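RNA-dependent RNA Polymerase (Bombyx mori cytoplasmic polyhedrosis virus, PDB 6TZ0) synthesises RNA on an RNA template, making the viral plus strands by fully conservative transcription and probably also the complementary minus strands of the double-stranded genome. Local coordinates at residues Q1095-Y1100 and A1129-Y1134; A1077-N1082 and G1135-H1140; L381-A386 and Y563-L568. All coordinates share one frame; numbering follows the deposited sequence.

Interaction 1 (Q1095-Y1100 and A1129-Y1134); sequences QGYKIY and AYYSLY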
loop_
_atom_site.group_PDB
_atom_site.type_symbol
_atom_site.label_atom_id
_atom_site.label_comp_id
_atom_site.label_asym_id
_atom_site.label_seq_id
_atom_site.Cartn_x
_atom_site.Cartn_y
_atom_site.Cartn_z
ATOM N N GLN A 1095 -23.696 -19.950 19.854
ATOM C CA GLN A 1095 -24.625 -20.791 19.109
ATOM C C GLN A 1095 -24.169 -22.246 19.077
ATOM O O GLN A 1095 -25.007 -23.160 19.138
ATOM C CB GLN A 1095 -24.797 -20.235 17.697
ATOM C CG GLN A 1095 -25.519 -18.891 17.670
ATOM C CD GLN A 1095 -25.536 -18.251 16.297
ATOM O OE1 GLN A 1095 -24.942 -18.763 15.350
ATOM N NE2 GLN A 1095 -26.210 -17.117 16.187
ATOM N N GLY A 1096 -22.855 -22.479 19.055
ATOM C CA GLY A 1096 -22.354 -23.839 19.102
ATOM C C GLY A 1096 -22.584 -24.508 20.442
ATOM O O GLY A 1096 -22.839 -25.708 20.507
ATOM N N TYR A 1097 -22.498 -23.751 21.531
ATOM C CA TYR A 1097 -22.721 -24.353 22.835
ATOM C C TYR A 1097 -24.205 -24.559 23.086
ATOM O O TYR A 1097 -24.594 -25.477 23.818
ATOM C CB TYR A 1097 -22.087 -23.497 23.925
ATOM C CG TYR A 1097 -22.142 -24.122 25.295
ATOM C CD1 TYR A 1097 -21.324 -25.196 25.620
ATOM C CD2 TYR A 1097 -23.002 -23.634 26.269
ATOM C CE1 TYR A 1097 -21.368 -25.770 26.869
ATOM C CE2 TYR A 1097 -23.052 -24.203 27.521
ATOM C CZ TYR A 1097 -22.234 -25.269 27.815
ATOM O OH TYR A 1097 -22.279 -25.835 29.066
ATOM N N LYS A 1098 -25.049 -23.728 22.466
ATOM C CA LYS A 1098 -26.487 -23.974 22.499
ATOM C C LYS A 1098 -26.846 -25.261 21.765
ATOM O O LYS A 1098 -27.628 -26.075 22.270
ATOM C CB LYS A 1098 -27.239 -22.785 21.901
ATOM C CG LYS A 1098 -27.234 -21.553 22.779
ATOM C CD LYS A 1098 -27.972 -20.403 22.122
ATOM C CE LYS A 1098 -27.865 -19.142 22.957
ATOM N NZ LYS A 1098 -28.596 -19.282 24.245
ATOM N N ILE A 1099 -26.275 -25.472 20.577
ATOM C CA ILE A 1099 -26.558 -26.712 19.854
ATOM C C ILE A 1099 -25.790 -27.897 20.456
ATOM O O ILE A 1099 -26.162 -29.056 20.234
ATOM C CB ILE A 1099 -26.297 -26.489 18.347
ATOM C CG1 ILE A 1099 -26.877 -27.610 17.480
ATOM C CG2 ILE A 1099 -24.838 -26.366 18.050
ATOM C CD1 ILE A 1099 -28.359 -27.723 17.544
ATOM N N TYR A 1100 -24.763 -27.633 21.265
ATOM C CA TYR A 1100 -24.066 -28.691 21.990
ATOM C C TYR A 1100 -24.893 -29.191 23.169
ATOM O O TYR A 1100 -24.993 -30.402 23.397
ATOM C CB TYR A 1100 -22.708 -28.170 22.457
ATOM C CG TYR A 1100 -21.888 -29.126 23.284
ATOM C CD1 TYR A 1100 -21.226 -30.195 22.697
ATOM C CD2 TYR A 1100 -21.753 -28.940 24.654
ATOM C CE1 TYR A 1100 -20.464 -31.063 23.458
ATOM C CE2 TYR A 1100 -20.997 -29.798 25.421
ATOM C CZ TYR A 1100 -20.354 -30.856 24.821
ATOM O OH TYR A 1100 -19.603 -31.711 25.590
ATOM N N ALA A 1129 -16.207 -28.814 25.666
ATOM C CA ALA A 1129 -15.979 -29.690 26.808
ATOM C C ALA A 1129 -15.320 -28.941 27.959
ATOM O O ALA A 1129 -15.572 -29.247 29.129
ATOM C CB ALA A 1129 -15.134 -30.890 26.391
ATOM N N TYR A 1130 -14.490 -27.945 27.653
ATOM C CA TYR A 1130 -13.874 -27.187 28.730
ATOM C C TYR A 1130 -14.785 -26.076 29.233
ATOM O O TYR A 1130 -14.591 -25.574 30.341
ATOM C CB TYR A 1130 -12.537 -26.607 28.277
ATOM C CG TYR A 1130 -11.690 -26.142 29.434
ATOM C CD1 TYR A 1130 -11.015 -27.061 30.225
ATOM C CD2 TYR A 1130 -11.581 -24.801 29.751
ATOM C CE1 TYR A 1130 -10.246 -26.652 31.294
ATOM C CE2 TYR A 1130 -10.821 -24.388 30.817
ATOM C CZ TYR A 1130 -10.151 -25.310 31.580
ATOM O OH TYR A 1130 -9.387 -24.879 32.637
ATOM N N TYR A 1131 -15.772 -25.661 28.446
ATOM C CA TYR A 1131 -16.720 -24.702 28.998
ATOM C C TYR A 1131 -17.778 -25.386 29.853
ATOM O O TYR A 1131 -18.272 -24.784 30.813
ATOM C CB TYR A 1131 -17.378 -23.898 27.882
ATOM C CG TYR A 1131 -18.235 -22.753 28.373
ATOM C CD1 TYR A 1131 -17.653 -21.581 28.844
ATOM C CD2 TYR A 1131 -19.620 -22.839 28.363
ATOM C CE1 TYR A 1131 -18.422 -20.529 29.286
ATOM C CE2 TYR A 1131 -20.399 -21.789 28.808
ATOM C CZ TYR A 1131 -19.792 -20.638 29.269
ATOM O OH TYR A 1131 -20.560 -19.590 29.714
ATOM N N SER A 1132 -18.137 -26.633 29.527
ATOM C CA SER A 1132 -19.168 -27.328 30.295
ATOM C C SER A 1132 -18.662 -27.738 31.675
ATOM O O SER A 1132 -19.449 -27.831 32.624
ATOM C CB SER A 1132 -19.668 -28.546 29.524
ATOM O OG SER A 1132 -18.643 -29.510 29.375
ATOM N N LEU A 1133 -17.363 -27.991 31.809
ATOM C CA LEU A 1133 -16.744 -28.314 33.091
ATOM C C LEU A 1133 -15.761 -27.207 33.443
ATOM O O LEU A 1133 -14.776 -27.010 32.726
ATOM C CB LEU A 1133 -16.025 -29.660 33.045
ATOM C CG LEU A 1133 -16.868 -30.920 32.905
ATOM C CD1 LEU A 1133 -15.959 -32.124 32.781
ATOM C CD2 LEU A 1133 -17.808 -31.060 34.089
ATOM N N TYR A 1134 -16.022 -26.519 34.560
ATOM C CA TYR A 1134 -15.184 -25.432 35.089
ATOM C C TYR A 1134 -15.052 -24.277 34.095
ATOM O O TYR A 1134 -13.948 -23.849 33.762
ATOM C CB TYR A 1134 -13.799 -25.926 35.526
ATOM C CG TYR A 1134 -13.838 -26.935 36.646
ATOM C CD1 TYR A 1134 -14.080 -26.538 37.958
ATOM C CD2 TYR A 1134 -13.612 -28.284 36.397
ATOM C CE1 TYR A 1134 -14.114 -27.459 38.989
ATOM C CE2 TYR A 1134 -13.643 -29.214 37.423
ATOM C CZ TYR A 1134 -13.893 -28.794 38.715
ATOM O OH TYR A 1134 -13.922 -29.717 39.736
#
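Y1131 drives the edge of its ring into the face of Y1097, and this T-shaped pair is the densely packed part of the contact. CD2 of Y1131 stands 3.6 Å above the Y1097 ring plane, over its centre, with CE2 beside it; CD2 therefore lies near all six ring carbons of Y1097, closest to CZ. The planes are turned 86° to each other and the centroids lie 4.9 Å apart, a geometry in which the weakly positive C-H rim of one ring meets the pi cloud of the other. On both tyrosines CG is anti to the backbone N (chi1 -174° in Y1097, -172° in Y1131), which starts each ring outward from its helix into the gap between them. That gap separates helix 1091-1101 from the C-terminal end of helix 1118-1132, two helices of the polymerase's C-terminal region, with the CA atoms of Y1097 and Y1131 8.6 Å apart. Tyrosine suits both positions because its long, flat ring spans this separation. Y1131 is further enclosed by F1093, edge to face, and by Y1088, which enlarges the aromatic cluster. Beyond the ring pair the packing thins. OH of Y1097 lies 3.7 Å from S1132 CA, without a hydrogen bond. One helical turn on, Y1100 comes closest through its hydroxyl, its OH 4.3 Å from CA of exposed A1129, while its ring lies against F1128. S1132 suits this last helical turn because its short hydroxyl folds back: OG donates to A1129 O at 3.1 Å, from above the carbonyl plane. The adjacent L1133 is the first residue to leave helical geometry, and its backbone N makes only a weak bond to the same A1129 oxygen.

Interaction 2 (A1077-N1082 and G1135-H1140); sequences ASIRGN and GNVEYH
The carbonyl oxygen of I1079 receives the backbone N-H of Y1139, the one hydrogen bond between 1077-1082 and 1135-1140. N of Y1139 lies 2.7 Å from O of I1079, the N-H pointing at the oxygen with an angle of 160°. The same oxygen has a second, softer partner, CA of E1138 at 3.3 Å, in a CA-H...O contact. Around this polar centre the I1079 side chain spreads over the loop. Its CG2 methyl sits 3.3 Å from V1137 O and runs beside CG2 of V1137, the two side chains pointing the same way, while CD1 meets CB of Y1139 at 4.2 Å. With chi1 at 63°, CG1 takes the position between the backbone N and carbonyl carbon, leaving CG2 anti to the carbonyl carbon. A beta-branched residue suits this place because its two arms serve different neighbours. At the next residue, R1080 O lies 3.4 Å above the imidazole plane of H1140, offset toward the rim and nearest CD2.

A second shell surrounds these groups. L1177 and I1180 of helix 1174-1188 pack on I1079, and Y1209 and V1210 of helix 1204-1211 pack on V1137. Y1139 is anchored by a hydrogen bond between its hydroxyl and that of Y1022 and by F1181, edge to face; H1140 pairs through its backbone with A869. The guanidinium of R1080 makes a cation-pi contact with Y1141.

The contact lies at the C-terminal end of helix 1074-1080, where carbonyls run short of helical N-H partners: G1081 N still bonds to A1077 O, but I1079 O is served from the loop. Since that bond uses backbone atoms, it fixes the path of the chain, and the side chains chiefly decide how the join is packed.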
loop_
_atom_site.group_PDB
_atom_site.type_symbol
_atom_site.label_atom_id
_atom_site.label_comp_id
_atom_site.label_asym_id
_atom_site.label_seq_id
_atom_site.Cartn_x
_atom_site.Cartn_y
_atom_site.Cartn_z
ATOM N N ALA A 1077 -5.854 -18.472 30.058
ATOM C CA ALA A 1077 -6.484 -17.809 28.925
ATOM C C ALA A 1077 -7.930 -18.241 28.757
ATOM O O ALA A 1077 -8.692 -17.582 28.047
ATOM C CB ALA A 1077 -5.693 -18.085 27.648
ATOM N N SER A 1078 -8.326 -19.341 29.398
ATOM C CA SER A 1078 -9.728 -19.735 29.397
ATOM C C SER A 1078 -10.576 -18.740 30.172
ATOM O O SER A 1078 -11.498 -18.129 29.625
ATOM C CB SER A 1078 -9.873 -21.124 29.999
ATOM O OG SER A 1078 -9.573 -21.100 31.382
ATOM N N ILE A 1079 -10.266 -18.552 31.455
ATOM C CA ILE A 1079 -11.073 -17.649 32.257
ATOM C C ILE A 1079 -10.763 -16.198 31.924
ATOM O O ILE A 1079 -11.558 -15.309 32.245
ATOM C CB ILE A 1079 -10.905 -17.975 33.757
ATOM C CG1 ILE A 1079 -9.476 -17.761 34.256
ATOM C CG2 ILE A 1079 -11.319 -19.408 34.040
ATOM C CD1 ILE A 1079 -9.287 -16.480 35.028
ATOM N N ARG A 1080 -9.635 -15.924 31.269
ATOM C CA ARG A 1080 -9.415 -14.576 30.752
ATOM C C ARG A 1080 -10.141 -14.380 29.424
ATOM O O ARG A 1080 -11.082 -13.588 29.326
ATOM C CB ARG A 1080 -7.911 -14.315 30.611
ATOM C CG ARG A 1080 -7.528 -12.940 30.082
ATOM C CD ARG A 1080 -7.077 -12.948 28.636
ATOM N NE ARG A 1080 -6.600 -11.633 28.219
ATOM C CZ ARG A 1080 -5.352 -11.212 28.384
ATOM N NH1 ARG A 1080 -4.456 -12.004 28.955
ATOM N NH2 ARG A 1080 -4.997 -10.000 27.977
ATOM N N GLY A 1081 -9.720 -15.105 28.396
ATOM C CA GLY A 1081 -10.253 -14.896 27.064
ATOM C C GLY A 1081 -10.877 -16.107 26.405
ATOM O O GLY A 1081 -11.980 -16.543 26.751
ATOM N N ASN A 1082 -10.140 -16.655 25.446
ATOM C CA ASN A 1082 -10.597 -17.651 24.496
ATOM C C ASN A 1082 -10.179 -19.062 24.916
ATOM O O ASN A 1082 -9.588 -19.277 25.972
ATOM C CB ASN A 1082 -10.057 -17.286 23.110
ATOM C CG ASN A 1082 -8.566 -16.999 23.119
ATOM O OD1 ASN A 1082 -7.887 -17.181 24.130
ATOM N ND2 ASN A 1082 -8.054 -16.519 21.995
ATOM N N GLY A 1135 -16.186 -23.783 33.611
ATOM C CA GLY A 1135 -16.256 -22.577 32.823
ATOM C C GLY A 1135 -17.069 -21.482 33.462
ATOM O O GLY A 1135 -17.379 -20.488 32.799
ATOM N N ASN A 1136 -17.426 -21.631 34.739
ATOM C CA ASN A 1136 -18.330 -20.679 35.371
ATOM C C ASN A 1136 -17.607 -19.410 35.811
ATOM O O ASN A 1136 -18.164 -18.313 35.717
ATOM C CB ASN A 1136 -19.068 -21.347 36.534
ATOM C CG ASN A 1136 -18.135 -22.022 37.527
ATOM O OD1 ASN A 1136 -16.914 -21.941 37.418
ATOM N ND2 ASN A 1136 -18.717 -22.699 38.506
ATOM N N VAL A 1137 -16.374 -19.526 36.293
ATOM C CA VAL A 1137 -15.625 -18.325 36.645
ATOM C C VAL A 1137 -14.903 -17.807 35.408
ATOM O O VAL A 1137 -14.490 -18.579 34.534
ATOM C CB VAL A 1137 -14.659 -18.584 37.818
ATOM C CG1 VAL A 1137 -15.423 -19.033 39.052
ATOM C CG2 VAL A 1137 -13.603 -19.590 37.464
ATOM N N GLU A 1138 -14.791 -16.485 35.316
ATOM C CA GLU A 1138 -14.184 -15.807 34.178
ATOM C C GLU A 1138 -13.866 -14.385 34.610
ATOM O O GLU A 1138 -14.547 -13.829 35.474
ATOM C CB GLU A 1138 -15.107 -15.829 32.951
ATOM C CG GLU A 1138 -16.435 -15.120 33.146
ATOM C CD GLU A 1138 -17.363 -15.281 31.961
ATOM O OE1 GLU A 1138 -16.987 -15.986 30.999
ATOM O OE2 GLU A 1138 -18.468 -14.699 31.992
ATOM N N TYR A 1139 -12.814 -13.807 34.033
ATOM C CA TYR A 1139 -12.433 -12.551 34.669
ATOM C C TYR A 1139 -12.261 -11.379 33.706
ATOM O O TYR A 1139 -12.598 -10.252 34.081
ATOM C CB TYR A 1139 -11.168 -12.771 35.489
ATOM C CG TYR A 1139 -10.997 -11.705 36.522
ATOM C CD1 TYR A 1139 -11.874 -11.631 37.588
ATOM C CD2 TYR A 1139 -9.967 -10.780 36.448
ATOM C CE1 TYR A 1139 -11.750 -10.665 38.537
ATOM C CE2 TYR A 1139 -9.828 -9.810 37.406
ATOM C CZ TYR A 1139 -10.725 -9.757 38.448
ATOM O OH TYR A 1139 -10.601 -8.797 39.409
ATOM N N HIS A 1140 -11.744 -11.616 32.494
ATOM C CA HIS A 1140 -11.795 -10.685 31.355
ATOM C C HIS A 1140 -11.070 -9.360 31.628
ATOM O O HIS A 1140 -11.680 -8.306 31.800
ATOM C CB HIS A 1140 -13.241 -10.410 30.923
ATOM C CG HIS A 1140 -13.930 -11.588 30.313
ATOM N ND1 HIS A 1140 -14.622 -12.515 31.061
ATOM C CD2 HIS A 1140 -14.048 -11.982 29.024
ATOM C CE1 HIS A 1140 -15.131 -13.432 30.260
ATOM N NE2 HIS A 1140 -14.797 -13.133 29.018
#

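Interaction 3 (L381-A386 and Y563-L568); sequences LKQKYA and YNTFVL
Q383 reaches from the strand to T565 and L568 of the helix. Its CB leaves the backbone sidelong to the helix, and chi1 of 52° sets CG between the backbone N and carbonyl carbon, 3.6 Å from CG2 of T565. CD follows, 3.7 Å from the same methyl, with L568 CD1 a little farther off. At the tip NE2 rests between two methyls, T565 CG2 and L568 CD1, each 3.5 Å away. None of these touches is a hydrogen bond; the amide's polar ends make weak bonds, NE2 to D561 earlier on the same helix and OE1 to S380 on its own strand, so a glutamine can lay its aliphatic stem on a helix while keeping polar partners. CE2 of Y385 meets the threonine methyl as well, at 3.6 Å, and T565 OG1 bonds back to I562 O. L568 turns CB toward the carbonyl of L381, which accepts a hydrogen bond from W606. Strand 380-384, outermost within this chain in a four-stranded antiparallel sheet of the central polymerase domain, forms a classic beta bulge where L381 and K382 both face M373; the axes of 382-384 and 563-568 approach to 8.0 Å and cross at -129°, flanked by helices 389-397 and 604-614.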
loop_
_atom_site.group_PDB
_atom_site.type_symbol
_atom_site.label_atom_id
_atom_site.label_comp_id
_atom_site.label_asym_id
_atom_site.label_seq_id
_atom_site.Cartn_x
_atom_site.Cartn_y
_atom_site.Cartn_z
ATOM N N LEU A 381 10.601 -14.761 -22.593
ATOM C CA LEU A 381 10.133 -15.850 -21.750
ATOM C C LEU A 381 11.221 -16.433 -20.864
ATOM O O LEU A 381 10.907 -17.025 -19.833
ATOM C CB LEU A 381 9.542 -16.967 -22.615
ATOM C CG LEU A 381 8.178 -16.731 -23.252
ATOM C CD1 LEU A 381 7.894 -17.761 -24.276
ATOM C CD2 LEU A 381 7.132 -16.841 -22.196
ATOM N N LYS A 382 12.487 -16.257 -21.229
ATOM C CA LYS A 382 13.605 -16.807 -20.485
ATOM C C LYS A 382 14.827 -15.951 -20.767
ATOM O O LYS A 382 15.091 -15.605 -21.917
ATOM C CB LYS A 382 13.866 -18.255 -20.885
ATOM C CG LYS A 382 14.857 -18.983 -20.030
ATOM C CD LYS A 382 15.039 -20.382 -20.555
ATOM C CE LYS A 382 13.778 -21.198 -20.361
ATOM N NZ LYS A 382 13.504 -21.447 -18.922
ATOM N N GLN A 383 15.578 -15.629 -19.720
ATOM C CA GLN A 383 16.668 -14.677 -19.861
ATOM C C GLN A 383 17.692 -14.888 -18.755
ATOM O O GLN A 383 17.399 -15.481 -17.717
ATOM C CB GLN A 383 16.122 -13.251 -19.873
ATOM C CG GLN A 383 15.219 -12.966 -18.713
ATOM C CD GLN A 383 14.558 -11.625 -18.821
ATOM O OE1 GLN A 383 14.786 -10.890 -19.773
ATOM N NE2 GLN A 383 13.729 -11.292 -17.845
ATOM N N LYS A 384 18.902 -14.396 -19.002
ATOM C CA LYS A 384 20.044 -14.688 -18.153
ATOM C C LYS A 384 21.055 -13.566 -18.318
ATOM O O LYS A 384 21.182 -12.996 -19.401
ATOM C CB LYS A 384 20.654 -16.043 -18.532
ATOM C CG LYS A 384 21.690 -16.590 -17.577
ATOM C CD LYS A 384 22.144 -17.957 -18.026
ATOM C CE LYS A 384 23.003 -18.628 -16.977
ATOM N NZ LYS A 384 24.294 -17.934 -16.774
ATOM N N TYR A 385 21.762 -13.242 -17.241
ATOM C CA TYR A 385 22.725 -12.148 -17.265
ATOM C C TYR A 385 24.107 -12.621 -17.680
ATOM O O TYR A 385 24.557 -13.697 -17.284
ATOM C CB TYR A 385 22.801 -11.461 -15.902
ATOM C CG TYR A 385 21.655 -10.519 -15.662
ATOM C CD1 TYR A 385 21.699 -9.220 -16.142
ATOM C CD2 TYR A 385 20.518 -10.936 -14.996
ATOM C CE1 TYR A 385 20.658 -8.359 -15.947
ATOM C CE2 TYR A 385 19.472 -10.075 -14.787
ATOM C CZ TYR A 385 19.546 -8.793 -15.272
ATOM O OH TYR A 385 18.499 -7.939 -15.077
ATOM N N ALA A 386 24.775 -11.801 -18.489
ATOM C CA ALA A 386 26.145 -12.100 -18.884
ATOM C C ALA A 386 27.105 -11.833 -17.733
ATOM O O ALA A 386 27.782 -12.748 -17.252
ATOM C CB ALA A 386 26.529 -11.280 -20.117
ATOM N N TYR A 563 14.411 -8.519 -11.028
ATOM C CA TYR A 563 13.393 -9.343 -10.388
ATOM C C TYR A 563 12.588 -10.128 -11.414
ATOM O O TYR A 563 12.123 -11.236 -11.117
ATOM C CB TYR A 563 12.488 -8.438 -9.552
ATOM C CG TYR A 563 11.419 -9.104 -8.715
ATOM C CD1 TYR A 563 11.737 -9.727 -7.518
ATOM C CD2 TYR A 563 10.087 -9.070 -9.100
ATOM C CE1 TYR A 563 10.763 -10.316 -6.743
ATOM C CE2 TYR A 563 9.109 -9.661 -8.328
ATOM C CZ TYR A 563 9.456 -10.284 -7.154
ATOM O OH TYR A 563 8.487 -10.872 -6.386
ATOM N N ASN A 564 12.420 -9.573 -12.623
ATOM C CA ASN A 564 11.689 -10.286 -13.666
ATOM C C ASN A 564 12.400 -11.559 -14.108
ATOM O O ASN A 564 11.734 -12.531 -14.461
ATOM C CB ASN A 564 11.453 -9.395 -14.881
ATOM C CG ASN A 564 10.422 -8.332 -14.632
ATOM O OD1 ASN A 564 9.452 -8.552 -13.914
ATOM N ND2 ASN A 564 10.599 -7.181 -15.256
ATOM N N THR A 565 13.738 -11.571 -14.098
ATOM C CA THR A 565 14.472 -12.798 -14.423
ATOM C C THR A 565 14.200 -13.903 -13.412
ATOM O O THR A 565 14.021 -15.067 -13.789
ATOM C CB THR A 565 15.974 -12.540 -14.482
ATOM O OG1 THR A 565 16.418 -12.038 -13.220
ATOM C CG2 THR A 565 16.308 -11.557 -15.548
ATOM N N PHE A 566 14.183 -13.555 -12.126
ATOM C CA PHE A 566 13.873 -14.512 -11.067
ATOM C C PHE A 566 12.447 -15.037 -11.190
ATOM O O PHE A 566 12.203 -16.251 -11.060
ATOM C CB PHE A 566 14.117 -13.829 -9.721
ATOM C CG PHE A 566 13.682 -14.616 -8.532
ATOM C CD1 PHE A 566 14.367 -15.745 -8.134
ATOM C CD2 PHE A 566 12.604 -14.187 -7.771
ATOM C CE1 PHE A 566 13.956 -16.456 -7.020
ATOM C CE2 PHE A 566 12.193 -14.889 -6.665
ATOM C CZ PHE A 566 12.868 -16.022 -6.286
ATOM N N VAL A 567 11.501 -14.140 -11.481
ATOM C CA VAL A 567 10.107 -14.533 -11.656
ATOM C C VAL A 567 9.943 -15.437 -12.873
ATOM O O VAL A 567 9.219 -16.434 -12.821
ATOM C CB VAL A 567 9.222 -13.275 -11.734
ATOM C CG1 VAL A 567 7.804 -13.615 -12.117
ATOM C CG2 VAL A 567 9.210 -12.591 -10.400
ATOM N N LEU A 568 10.656 -15.146 -13.963
ATOM C CA LEU A 568 10.542 -15.981 -15.154
ATOM C C LEU A 568 11.234 -17.327 -14.985
ATOM O O LEU A 568 10.778 -18.316 -15.562
ATOM C CB LEU A 568 11.084 -15.247 -16.376
ATOM C CG LEU A 568 10.198 -14.121 -16.898
ATOM C CD1 LEU A 568 10.884 -13.381 -18.022
ATOM C CD2 LEU A 568 8.881 -14.680 -17.360
#

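Overall arrangement
Interactions 1 and 2 belong together: both lie in the C-terminal region, their centres 13 Å apart, and helix 1118-1132 with the loop after it supplies one side of each. Interaction 1 is nested within the chain loop closed by interaction 2, and Y1130 CE2 touches S1078 CB at 3.5 Å. Interaction 3 stands in the central polymerase domain, its centre about 55 Å from that of interaction 2. The chemistry follows the setting. Surface interaction 1 joins two helices by aromatic rings, partly buried interaction 2 ties a helix end to a loop through the backbone, and interaction 3, wholly buried, packs strand on helix with no hydrogen bond between 381-386 and 563-568.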